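Long-range contacts in probable E3 ubiquitin-protein ligase HERC1 (Homo sapiens, PDB 4QT6), which probably acts as an E3 ubiquitin ligase, and whose SPRY domain, crystallised here alone, has a fold that commonly serves in protein recognition: residues G33-G37 with L108-A112; G51-T55 with R79-G83; H69-M75 with Y86-E90. All coordinates share one frame; numbering follows the deposited sequence.

Contact 1: G33-G37 with L108-A112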
ATOM      1  N   GLY A  33      12.427  -6.061   2.272  1.00 21.23           N
ATOM      2  CA  GLY A  33      12.563  -4.872   1.452  1.00 20.26           C
ATOM      3  C   GLY A  33      13.118  -5.208   0.090  1.00 21.04           C
ATOM      4  O   GLY A  33      13.739  -6.271  -0.105  1.00 22.55           O
ATOM      5  N   VAL A  34      12.891  -4.295  -0.853  1.00 18.62           N
ATOM      6  CA  VAL A  34      13.382  -4.409  -2.220  1.00 18.44           C
ATOM      7  C   VAL A  34      14.465  -3.351  -2.440  1.00 19.57           C
ATOM      8  O   VAL A  34      14.230  -2.170  -2.160  1.00 17.99           O
ATOM      9  CB  VAL A  34      12.231  -4.210  -3.225  1.00 19.72           C
ATOM     10  CG1 VAL A  34      12.703  -4.405  -4.666  1.00 20.51           C
ATOM     11  CG2 VAL A  34      11.099  -5.179  -2.928  1.00 20.80           C
ATOM     12  N   THR A  35      15.629  -3.766  -2.951  1.00 18.23           N
ATOM     13  CA  THR A  35      16.763  -2.839  -3.092  1.00 18.65           C
ATOM     14  C   THR A  35      17.333  -2.694  -4.491  1.00 19.24           C
ATOM     15  O   THR A  35      18.193  -1.827  -4.736  1.00 18.68           O
ATOM     16  CB  THR A  35      17.900  -3.210  -2.128  1.00 18.67           C
ATOM     17  OG1 THR A  35      18.209  -4.594  -2.284  1.00 20.23           O
ATOM     18  CG2 THR A  35      17.483  -2.969  -0.712  1.00 20.10           C
ATOM     19  N   SER A  36      16.904  -3.534  -5.423  1.00 18.23           N
ATOM     20  CA  SER A  36      17.303  -3.381  -6.825  1.00 19.67           C
ATOM     21  C   SER A  36      16.304  -4.110  -7.723  1.00 20.04           C
ATOM     22  O   SER A  36      15.346  -4.751  -7.243  1.00 19.95           O
ATOM     23  CB  SER A  36      18.718  -3.922  -7.044  1.00 19.93           C
ATOM     24  OG  SER A  36      18.797  -5.320  -6.877  1.00 20.67           O
ATOM     25  N   GLY A  37      16.531  -4.058  -9.027  1.00 19.02           N
ATOM     26  CA  GLY A  37      15.728  -4.849  -9.937  1.00 19.93           C
ATOM     27  C   GLY A  37      14.268  -4.444  -9.928  1.00 20.82           C
ATOM     28  O   GLY A  37      13.945  -3.252  -9.856  1.00 21.15           O
ATOM     29  N   LEU A 108       7.077  -2.632  -8.457  1.00 19.61           N
ATOM     30  CA  LEU A 108       8.120  -1.760  -7.964  1.00 19.43           C
ATOM     31  C   LEU A 108       9.371  -2.025  -8.778  1.00 20.49           C
ATOM     32  O   LEU A 108      10.026  -3.067  -8.629  1.00 19.17           O
ATOM     33  CB  LEU A 108       8.378  -1.998  -6.471  1.00 19.51           C
ATOM     34  CG  LEU A 108       9.529  -1.216  -5.876  1.00 19.46           C
ATOM     35  CD1 LEU A 108       9.289   0.297  -5.989  1.00 20.29           C
ATOM     36  CD2 LEU A 108       9.772  -1.661  -4.440  1.00 21.11           C
ATOM     37  N   ASP A 109       9.707  -1.063  -9.635  1.00 20.57           N
ATOM     38  CA  ASP A 109      10.838  -1.194 -10.560  1.00 22.66           C
ATOM     39  C   ASP A 109      11.952  -0.269 -10.083  1.00 23.14           C
ATOM     40  O   ASP A 109      11.931   0.938 -10.337  1.00 24.52           O
ATOM     41  CB  ASP A 109      10.374  -0.863 -11.983  1.00 22.84           C
ATOM     42  CG  ASP A 109      11.428  -1.184 -13.036  1.00 23.54           C
ATOM     43  OD1 ASP A 109      12.610  -1.237 -12.676  1.00 25.42           O
ATOM     44  OD2 ASP A 109      11.049  -1.391 -14.205  1.00 28.32           O
HETATM   45  N   MSE A 110      12.908  -0.841  -9.362  1.00 24.71           N
HETATM   46  CA  MSE A 110      13.964  -0.054  -8.726  1.00 26.39           C
HETATM   47  C   MSE A 110      15.046   0.341  -9.700  1.00 29.21           C
HETATM   48  O   MSE A 110      15.883   1.204  -9.391  1.00 33.62           O
HETATM   49  CB  MSE A 110      14.587  -0.787  -7.559  1.00 26.89           C
HETATM   50  CG  MSE A 110      13.591  -1.277  -6.523  1.00 28.03           C
HETATM   51 SE   MSE A 110      13.001   0.277  -5.474  1.00 29.98          SE
HETATM   52  CE  MSE A 110      14.650   0.435  -4.411  1.00 29.87           C
ATOM     53  N   GLU A 111      15.083  -0.324 -10.848  1.00 27.28           N
ATOM     54  CA  GLU A 111      16.027   0.023 -11.915  0.50 27.89           C
ATOM     55  C   GLU A 111      15.526   1.273 -12.645  1.00 27.76           C
ATOM     56  O   GLU A 111      16.240   2.265 -12.736  1.00 29.36           O
ATOM     57  CB  GLU A 111      16.212  -1.167 -12.869  0.50 28.07           C
ATOM     58  CG  GLU A 111      17.108  -0.901 -14.072  0.50 27.98           C
ATOM     59  CD  GLU A 111      18.515  -0.477 -13.703  0.50 29.69           C
ATOM     60  OE1 GLU A 111      19.200   0.101 -14.577  0.50 30.27           O
ATOM     61  OE2 GLU A 111      18.937  -0.700 -12.549  0.50 27.97           O
ATOM     62  N   ALA A 112      14.289   1.230 -13.132  1.00 27.00           N
ATOM     63  CA  ALA A 112      13.643   2.378 -13.798  1.00 27.32           C
ATOM     64  C   ALA A 112      13.139   3.442 -12.834  1.00 27.87           C
ATOM     65  O   ALA A 112      12.784   4.533 -13.284  1.00 28.25           O
ATOM     66  CB  ALA A 112      12.491   1.926 -14.666  1.00 28.22           C
TER
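The carbonyl of G37 is the flat group that matters most here: its oxygen is gripped by two successive amides of the turn that follows strand 103-109. M110 N comes to G37 O at 2.7 Å, almost in line with the C=O bond (C=O...N 169°), whereas E111 N, 3.3 Å from G37 O, arrives from one side and somewhat out of the carbonyl plane. Both N-H...O angles are 136°, so neither bond is straight. Over one face of the S36-G37 peptide sits M110 CB, 3.7 Å from S36 C. A112 N meets D109 OD1 at 3.0 Å from above the carboxylate plane, and E111 N also reaches OD1, weakly; this Asx motif helps to shape the turn offering its amides to G37.

M110, a selenomethionine, has CG anti to its carbonyl carbon (chi1 -53°) and then bends twice, which curls CE back to 3.5 Å from V34 O while M110 CG meets V34 CG1 at 3.7 Å. V34 and L108 reach toward each other tip to tip, V34 CB lying 3.7 Å from L108 CD2.

Residues 33-37 belong to the loop that crosses from strand 26-30 of one sheet of the SPRY sandwich to strand 38-47 of the other. Residues 108-109 end strand 103-109 of the seven-stranded sheet, and the turn follows. V34 and L136 share a backbone hydrogen bond, and L136 also packs on L108 and M110; L108, bonded through its backbone to Y39, lies on W41 and on I115 of strand 114-119.

Contact 2: G51-T55 with R79-G83. With ARF (formamide), chain B; ARF (formamide), chain G.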
ATOM      1  N   GLY A  51     -17.677   2.036  -0.389  1.00 33.60           N
ATOM      2  CA  GLY A  51     -18.113   3.426  -0.565  1.00 33.64           C
ATOM      3  C   GLY A  51     -17.642   4.421   0.481  1.00 32.66           C
ATOM      4  O   GLY A  51     -17.992   5.592   0.415  1.00 34.59           O
ATOM      5  N   ASN A  52     -16.866   3.982   1.468  1.00 30.26           N
ATOM      6  CA  ASN A  52     -16.317   4.894   2.463  1.00 29.76           C
ATOM      7  C   ASN A  52     -15.013   4.310   2.983  1.00 27.68           C
ATOM      8  O   ASN A  52     -14.805   4.174   4.187  1.00 27.10           O
ATOM      9  CB  ASN A  52     -17.313   5.105   3.602  1.00 33.07           C
ATOM     10  CG  ASN A  52     -16.895   6.205   4.558  1.00 34.09           C
ATOM     11  OD1 ASN A  52     -16.270   7.205   4.172  1.00 36.23           O
ATOM     12  ND2 ASN A  52     -17.241   6.029   5.818  1.00 36.48           N
ATOM     13  N   GLU A  53     -14.137   3.984   2.040  1.00 26.46           N
ATOM     14  CA  GLU A  53     -12.916   3.222   2.347  1.00 25.57           C
ATOM     15  C   GLU A  53     -11.924   4.097   3.084  1.00 25.41           C
ATOM     16  O   GLU A  53     -11.976   5.335   2.990  1.00 24.86           O
ATOM     17  CB  GLU A  53     -12.289   2.663   1.068  1.00 25.25           C
ATOM     18  CG  GLU A  53     -13.072   1.544   0.407  1.00 26.09           C
ATOM     19  CD  GLU A  53     -14.233   2.023  -0.457  1.00 27.48           C
ATOM     20  OE1 GLU A  53     -14.422   3.241  -0.601  1.00 26.24           O
ATOM     21  OE2 GLU A  53     -14.967   1.170  -0.977  1.00 27.11           O
ATOM     22  N   GLY A  54     -11.012   3.445   3.814  1.00 22.35           N
ATOM     23  CA  GLY A  54     -10.038   4.117   4.657  1.00 22.35           C
ATOM     24  C   GLY A  54      -8.616   3.606   4.463  1.00 21.26           C
ATOM     25  O   GLY A  54      -7.769   3.838   5.289  1.00 21.29           O
ATOM     26  N   THR A  55      -8.388   2.901   3.361  1.00 20.55           N
ATOM     27  CA  THR A  55      -7.109   2.239   3.057  1.00 19.75           C
ATOM     28  C   THR A  55      -6.353   2.911   1.924  1.00 19.57           C
ATOM     29  O   THR A  55      -6.960   3.312   0.912  1.00 19.44           O
ATOM     30  CB  THR A  55      -7.396   0.806   2.608  1.00 20.36           C
ATOM     31  OG1 THR A  55      -8.047   0.110   3.673  1.00 20.10           O
ATOM     32  CG2 THR A  55      -6.119   0.052   2.199  1.00 20.62           C
ATOM     33  N   ARG A  79      -4.930   5.263  -3.039  1.00 21.54           N
ATOM     34  CA  ARG A  79      -6.082   5.350  -2.132  1.00 21.55           C
ATOM     35  C   ARG A  79      -7.328   4.633  -2.670  1.00 21.88           C
ATOM     36  O   ARG A  79      -7.795   4.918  -3.795  1.00 21.93           O
ATOM     37  CB  ARG A  79      -6.370   6.836  -1.884  1.00 22.32           C
ATOM     38  CG  ARG A  79      -7.524   7.154  -0.962  1.00 22.33           C
ATOM     39  CD  ARG A  79      -7.594   8.661  -0.755  1.00 23.98           C
ATOM     40  NE  ARG A  79      -8.816   9.092  -0.086  1.00 24.95           N
ATOM     41  CZ  ARG A  79      -9.349  10.312  -0.194  1.00 27.05           C
ATOM     42  NH1 ARG A  79      -8.772  11.245  -0.964  1.00 27.59           N
ATOM     43  NH2 ARG A  79     -10.469  10.593   0.463  1.00 27.39           N
ATOM     44  N   ALA A  80      -7.881   3.718  -1.858  1.00 20.05           N
ATOM     45  CA  ALA A  80      -8.990   2.885  -2.266  1.00 21.62           C
ATOM     46  C   ALA A  80     -10.211   3.720  -2.649  1.00 21.96           C
ATOM     47  O   ALA A  80     -10.817   3.504  -3.697  1.00 22.74           O
ATOM     48  CB  ALA A  80      -9.347   1.920  -1.154  1.00 21.14           C
ATOM     49  N   TYR A  81     -10.542   4.674  -1.793  1.00 23.63           N
ATOM     50  CA  TYR A  81     -11.822   5.386  -1.887  1.00 25.15           C
ATOM     51  C   TYR A  81     -11.999   6.132  -3.208  1.00 26.57           C
ATOM     52  O   TYR A  81     -13.084   6.117  -3.772  1.00 26.64           O
ATOM     53  CB  TYR A  81     -11.954   6.366  -0.727  1.00 25.57           C
ATOM     54  CG  TYR A  81     -13.150   7.281  -0.853  1.00 27.88           C
ATOM     55  CD1 TYR A  81     -14.422   6.795  -0.646  1.00 29.51           C
ATOM     56  CD2 TYR A  81     -13.002   8.606  -1.227  1.00 29.26           C
ATOM     57  CE1 TYR A  81     -15.530   7.614  -0.781  1.00 31.86           C
ATOM     58  CE2 TYR A  81     -14.108   9.441  -1.362  1.00 31.19           C
ATOM     59  CZ  TYR A  81     -15.367   8.931  -1.125  1.00 32.31           C
ATOM     60  OH  TYR A  81     -16.494   9.736  -1.251  1.00 35.21           O
ATOM     61  N   SER A  82     -10.933   6.774  -3.665  1.00 25.33           N
ATOM     62  CA  SER A  82     -10.953   7.679  -4.813  1.00 27.22           C
ATOM     63  C   SER A  82     -10.043   7.301  -5.981  1.00 26.54           C
ATOM     64  O   SER A  82     -10.114   7.913  -7.058  1.00 28.22           O
ATOM     65  CB  SER A  82     -10.521   9.051  -4.318  1.00 27.22           C
ATOM     66  OG  SER A  82      -9.219   8.993  -3.734  1.00 26.28           O
ATOM     67  N   GLY A  83      -9.128   6.355  -5.777  1.00 24.39           N
ATOM     68  CA  GLY A  83      -8.109   6.097  -6.780  1.00 24.79           C
ATOM     69  C   GLY A  83      -6.968   7.114  -6.839  1.00 22.41           C
ATOM     70  O   GLY A  83      -6.083   6.978  -7.688  1.00 24.39           O
TER
HETATM   71  N   ARF B2201     -13.726   7.470   2.665  1.00 29.08           N
HETATM   72  C   ARF B2201     -13.069   8.542   2.229  1.00 29.52           C
HETATM   73  O   ARF B2201     -11.856   8.520   2.091  1.00 27.79           O
HETATM   74  N   ARF G2206     -13.375   4.917   6.557  1.00 44.92           N
HETATM   75  C   ARF G2206     -12.971   6.117   6.121  1.00 47.26           C
HETATM   76  O   ARF G2206     -12.436   6.904   6.890  1.00 48.26           O
HETATM   77  O   HOH W   1     -15.214   4.226  -3.132  1.00 29.69           O
HETATM   78  O   HOH W   2      -9.415   4.637   0.935  1.00 22.72           O
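A80 is held close against residues 53-55. Its N-H points straight at T55 O (2.9 Å, 174°), and its methyl packs on E53, with A80 CB 3.8 Å from E53 CB. Water 2 donates to the same T55 O and accepts from Y81 N, a second link. E53 bends at chi2 (81°), which brings OE1 to the edge of the Y81 ring, 3.6 Å from Y81 CD1; its other oxygen, OE2, is taken by G51 N and by T99 OG1. In the SPRY sandwich T55 begins strand 55-60 and R79 ends its antiparallel neighbour 75-79, so the bond from A80 carries the pairing one step past the strand. Beyond E53 the contact loosens, and small molecules fill in. One formamide lies against a face of the Y81 ring, its C 3.3 Å from Y81 CG. Its N donates to E53 O (2.8 Å) and to N52 OD1, and R79 NH2 gives its O a straight bond of 3.0 Å (177°). Y143 completes this pocket and also binds R79 NE; R79 NH1 goes to Y86 OH. On the solvent side G51 O touches the Y81 ring edge at CE1, water 1 bridges E53 OE1 and Y81 O, and a second formamide donates to N52 O.

Contact 3: H69-M75 with Y86-E90; sequences HRTTSDM and YHNGE
H87 and M75 make the shortest hydrogen bond between the two loops: H87 ND1 donates to M75 O at 2.7 Å, the oxygen lying in the imidazole plane although the N-H comes from above the carbonyl plane. H87 CG is anti to the backbone N (chi1 -179°), which carries the ring to the carbonyls of S73 and M75. N88 N donates to T72 O at 2.8 Å. Water 3 donates to T72 O and H69 O and accepts from G89 N, sewing the loops together. R70 NH1 and E90 OE1 form a salt bridge of 3.2 Å, the donor standing above the carboxylate plane. E90 OE1 also receives a weak bond from Y86 OH, which pairs as well with R79 NH1; the carboxylate probably offsets the neighbouring charges of R70 and R79.

Packing centres on the Y86 ring. H69 presents its edge to the ring face in a T-shaped pair (planes 79° apart), with H69 CD2 over the ring centre and 3.8 Å from Y86 CZ. A leucine in place of Y86 would probably leave the H69 edge without a flat surface and R79 NH1 without its hydroxyl partner. G89 CA lies 3.3 Å from R70 O in a C-H...O contact; its backbone angles would jam a CB against the preceding carbonyl.

T72 OG1, bonded to D66 O, also accepts from D74 N in an ST turn just before strand 75-79, and the facing loop leaves strand 84-86: both flank the edge of the six-stranded sheet of the SPRY sandwich.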
ATOM      1  N   HIS A  69      -1.154  10.329   4.565  1.00 26.18           N
ATOM      2  CA  HIS A  69      -1.159  10.212   3.109  1.00 26.62           C
ATOM      3  C   HIS A  69      -1.124  11.567   2.398  1.00 26.98           C
ATOM      4  O   HIS A  69      -0.572  11.654   1.310  1.00 27.38           O
ATOM      5  CB  HIS A  69      -2.302   9.325   2.587  1.00 27.64           C
ATOM      6  CG  HIS A  69      -3.666   9.890   2.801  1.00 26.76           C
ATOM      7  ND1 HIS A  69      -4.241   9.996   4.048  1.00 27.82           N
ATOM      8  CD2 HIS A  69      -4.588  10.344   1.923  1.00 28.68           C
ATOM      9  CE1 HIS A  69      -5.450  10.512   3.931  1.00 27.97           C
ATOM     10  NE2 HIS A  69      -5.681  10.738   2.652  1.00 29.94           N
ATOM     11  N   ARG A  70      -1.681  12.616   3.015  1.00 26.69           N
ATOM     12  CA  ARG A  70      -1.727  13.942   2.393  1.00 29.10           C
ATOM     13  C   ARG A  70      -0.366  14.640   2.318  1.00 27.08           C
ATOM     14  O   ARG A  70      -0.172  15.516   1.467  1.00 28.68           O
ATOM     15  CB  ARG A  70      -2.730  14.829   3.146  1.00 31.83           C
ATOM     16  CG  ARG A  70      -4.157  14.330   3.073  1.00 35.47           C
ATOM     17  CD  ARG A  70      -5.002  15.180   2.154  1.00 39.00           C
ATOM     18  NE  ARG A  70      -6.333  14.602   1.985  1.00 41.89           N
ATOM     19  CZ  ARG A  70      -6.959  14.435   0.821  1.00 42.44           C
ATOM     20  NH1 ARG A  70      -6.401  14.812  -0.328  1.00 45.31           N
ATOM     21  NH2 ARG A  70      -8.174  13.895   0.805  1.00 46.29           N
ATOM     22  N   THR A  71       0.571  14.261   3.194  1.00 24.39           N
ATOM     23  CA  THR A  71       1.878  14.911   3.282  1.00 23.79           C
ATOM     24  C   THR A  71       3.097  14.011   3.097  1.00 24.46           C
ATOM     25  O   THR A  71       4.164  14.497   2.744  1.00 23.50           O
ATOM     26  CB  THR A  71       2.062  15.641   4.619  1.00 24.36           C
ATOM     27  OG1 THR A  71       2.008  14.712   5.716  1.00 24.35           O
ATOM     28  CG2 THR A  71       0.976  16.674   4.789  1.00 24.75           C
ATOM     29  N   THR A  72       2.951  12.704   3.339  1.00 23.20           N
ATOM     30  CA  THR A  72       4.126  11.861   3.441  1.00 21.63           C
ATOM     31  C   THR A  72       4.991  11.787   2.174  1.00 20.46           C
ATOM     32  O   THR A  72       4.481  11.680   1.078  1.00 21.82           O
ATOM     33  CB  THR A  72       3.754  10.401   3.853  1.00 21.97           C
ATOM     34  OG1 THR A  72       4.952   9.654   4.062  1.00 23.08           O
ATOM     35  CG2 THR A  72       2.897   9.745   2.836  1.00 24.16           C
ATOM     36  N   SER A  73       6.296  11.872   2.390  1.00 20.44           N
ATOM     37  CA  SER A  73       7.317  11.520   1.397  1.00 21.15           C
ATOM     38  C   SER A  73       8.034  10.220   1.771  1.00 21.47           C
ATOM     39  O   SER A  73       8.937   9.785   1.053  1.00 22.54           O
ATOM     40  CB  SER A  73       8.325  12.675   1.268  1.00 22.12           C
ATOM     41  OG  SER A  73       7.682  13.799   0.659  1.00 24.41           O
ATOM     42  N   ASP A  74       7.620   9.590   2.877  1.00 20.49           N
ATOM     43  CA  ASP A  74       8.170   8.279   3.246  1.00 20.78           C
ATOM     44  C   ASP A  74       7.493   7.163   2.469  1.00 19.06           C
ATOM     45  O   ASP A  74       8.099   6.092   2.287  1.00 19.31           O
ATOM     46  CB  ASP A  74       8.024   8.019   4.743  1.00 21.71           C
ATOM     47  CG  ASP A  74       8.994   8.822   5.571  1.00 24.80           C
ATOM     48  OD1 ASP A  74      10.087   9.177   5.058  1.00 27.36           O
ATOM     49  OD2 ASP A  74       8.660   9.071   6.745  1.00 28.77           O
HETATM   50  N   MSE A  75       6.274   7.421   2.018  1.00 18.11           N
HETATM   51  CA  MSE A  75       5.431   6.427   1.339  1.00 17.90           C
HETATM   52  C   MSE A  75       4.992   6.915  -0.017  1.00 18.18           C
HETATM   53  O   MSE A  75       4.935   8.125  -0.299  1.00 17.92           O
HETATM   54  CB  MSE A  75       4.198   6.076   2.176  1.00 18.82           C
HETATM   55  CG  MSE A  75       4.580   5.772   3.620  1.00 19.06           C
HETATM   56 SE   MSE A  75       2.954   5.212   4.605  1.00 22.99          SE
HETATM   57  CE  MSE A  75       3.888   4.164   5.965  1.00 22.07           C
ATOM     58  N   TYR A  86      -0.565   9.491  -3.867  1.00 21.36           N
ATOM     59  CA  TYR A  86       0.032  10.371  -2.874  1.00 21.67           C
ATOM     60  C   TYR A  86       1.511  10.088  -2.776  1.00 21.34           C
ATOM     61  O   TYR A  86       1.934   8.947  -2.571  1.00 20.70           O
ATOM     62  CB  TYR A  86      -0.617  10.191  -1.486  1.00 21.54           C
ATOM     63  CG  TYR A  86      -2.076  10.560  -1.528  1.00 21.71           C
ATOM     64  CD1 TYR A  86      -3.025   9.640  -1.914  1.00 20.82           C
ATOM     65  CD2 TYR A  86      -2.488  11.863  -1.276  1.00 22.81           C
ATOM     66  CE1 TYR A  86      -4.361   9.976  -2.022  1.00 23.28           C
ATOM     67  CE2 TYR A  86      -3.821  12.216  -1.387  1.00 23.58           C
ATOM     68  CZ  TYR A  86      -4.754  11.277  -1.753  1.00 24.03           C
ATOM     69  OH  TYR A  86      -6.081  11.624  -1.888  1.00 25.43           O
ATOM     70  N   HIS A  87       2.299  11.134  -2.980  1.00 20.53           N
ATOM     71  CA  HIS A  87       3.683  11.140  -2.591  1.00 20.16           C
ATOM     72  C   HIS A  87       4.112  12.608  -2.543  1.00 22.19           C
ATOM     73  O   HIS A  87       4.039  13.288  -3.554  1.00 21.97           O
ATOM     74  CB  HIS A  87       4.581  10.342  -3.551  1.00 20.75           C
ATOM     75  CG  HIS A  87       5.999  10.357  -3.114  1.00 20.59           C
ATOM     76  ND1 HIS A  87       6.448   9.632  -2.029  1.00 20.28           N
ATOM     77  CD2 HIS A  87       7.057  11.083  -3.547  1.00 19.81           C
ATOM     78  CE1 HIS A  87       7.717   9.906  -1.819  1.00 20.02           C
ATOM     79  NE2 HIS A  87       8.115  10.767  -2.736  1.00 20.84           N
ATOM     80  N   ASN A  88       4.517  13.083  -1.382  1.00 21.55           N
ATOM     81  CA  ASN A  88       4.764  14.527  -1.193  1.00 24.37           C
ATOM     82  C   ASN A  88       3.506  15.289  -1.618  1.00 24.87           C
ATOM     83  O   ASN A  88       3.586  16.341  -2.278  1.00 27.26           O
ATOM     84  CB  ASN A  88       5.993  14.978  -1.987  1.00 25.28           C
ATOM     85  CG  ASN A  88       6.418  16.390  -1.650  1.00 25.94           C
ATOM     86  OD1 ASN A  88       6.313  16.817  -0.509  1.00 25.60           O
ATOM     87  ND2 ASN A  88       6.922  17.112  -2.650  1.00 26.21           N
ATOM     88  N   GLY A  89       2.345  14.738  -1.273  1.00 24.16           N
ATOM     89  CA  GLY A  89       1.066  15.330  -1.614  1.00 25.15           C
ATOM     90  C   GLY A  89       0.288  14.581  -2.665  1.00 23.56           C
ATOM     91  O   GLY A  89       0.808  13.663  -3.313  1.00 24.52           O
ATOM     92  N   GLU A  90      -0.966  14.974  -2.849  1.00 24.19           N
ATOM     93  CA  GLU A  90      -1.848  14.363  -3.827  1.00 25.25           C
ATOM     94  C   GLU A  90      -1.378  14.702  -5.219  1.00 26.69           C
ATOM     95  O   GLU A  90      -1.090  15.880  -5.533  1.00 27.13           O
ATOM     96  CB  GLU A  90      -3.304  14.828  -3.663  1.00 26.12           C
ATOM     97  CG  GLU A  90      -4.315  14.023  -4.471  1.00 27.46           C
ATOM     98  CD  GLU A  90      -5.759  14.406  -4.180  1.00 30.92           C
ATOM     99  OE1 GLU A  90      -6.417  13.740  -3.341  1.00 29.31           O
ATOM    100  OE2 GLU A  90      -6.245  15.387  -4.793  1.00 32.02           O
TER
HETATM  101  O   HOH W   3       1.923  12.332   0.198  1.00 20.72           O

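How the contacts relate
From the N terminus, the chain leaves strand 26-30 through residues 33-37, where contact 1 opens; it closes only at 108-112, the end of strand 103-109 and the turn beyond it, so contacts 2 and 3 both fall within its span. Those two cross: 51-55 comes first, then 69-75, then 79-83 pairs back to 51-55, and finally 86-90 returns to 69-75. Contact 2 joins loops next to strands 55-60 and 75-79, and contact 3 joins the loops beside strands 75-79 and 84-86. The two touch through R79 and Y86. Contact 1, its centre about 27 Å from that of contact 2, ties the sheet-to-sheet crossover to the seven-stranded sheet.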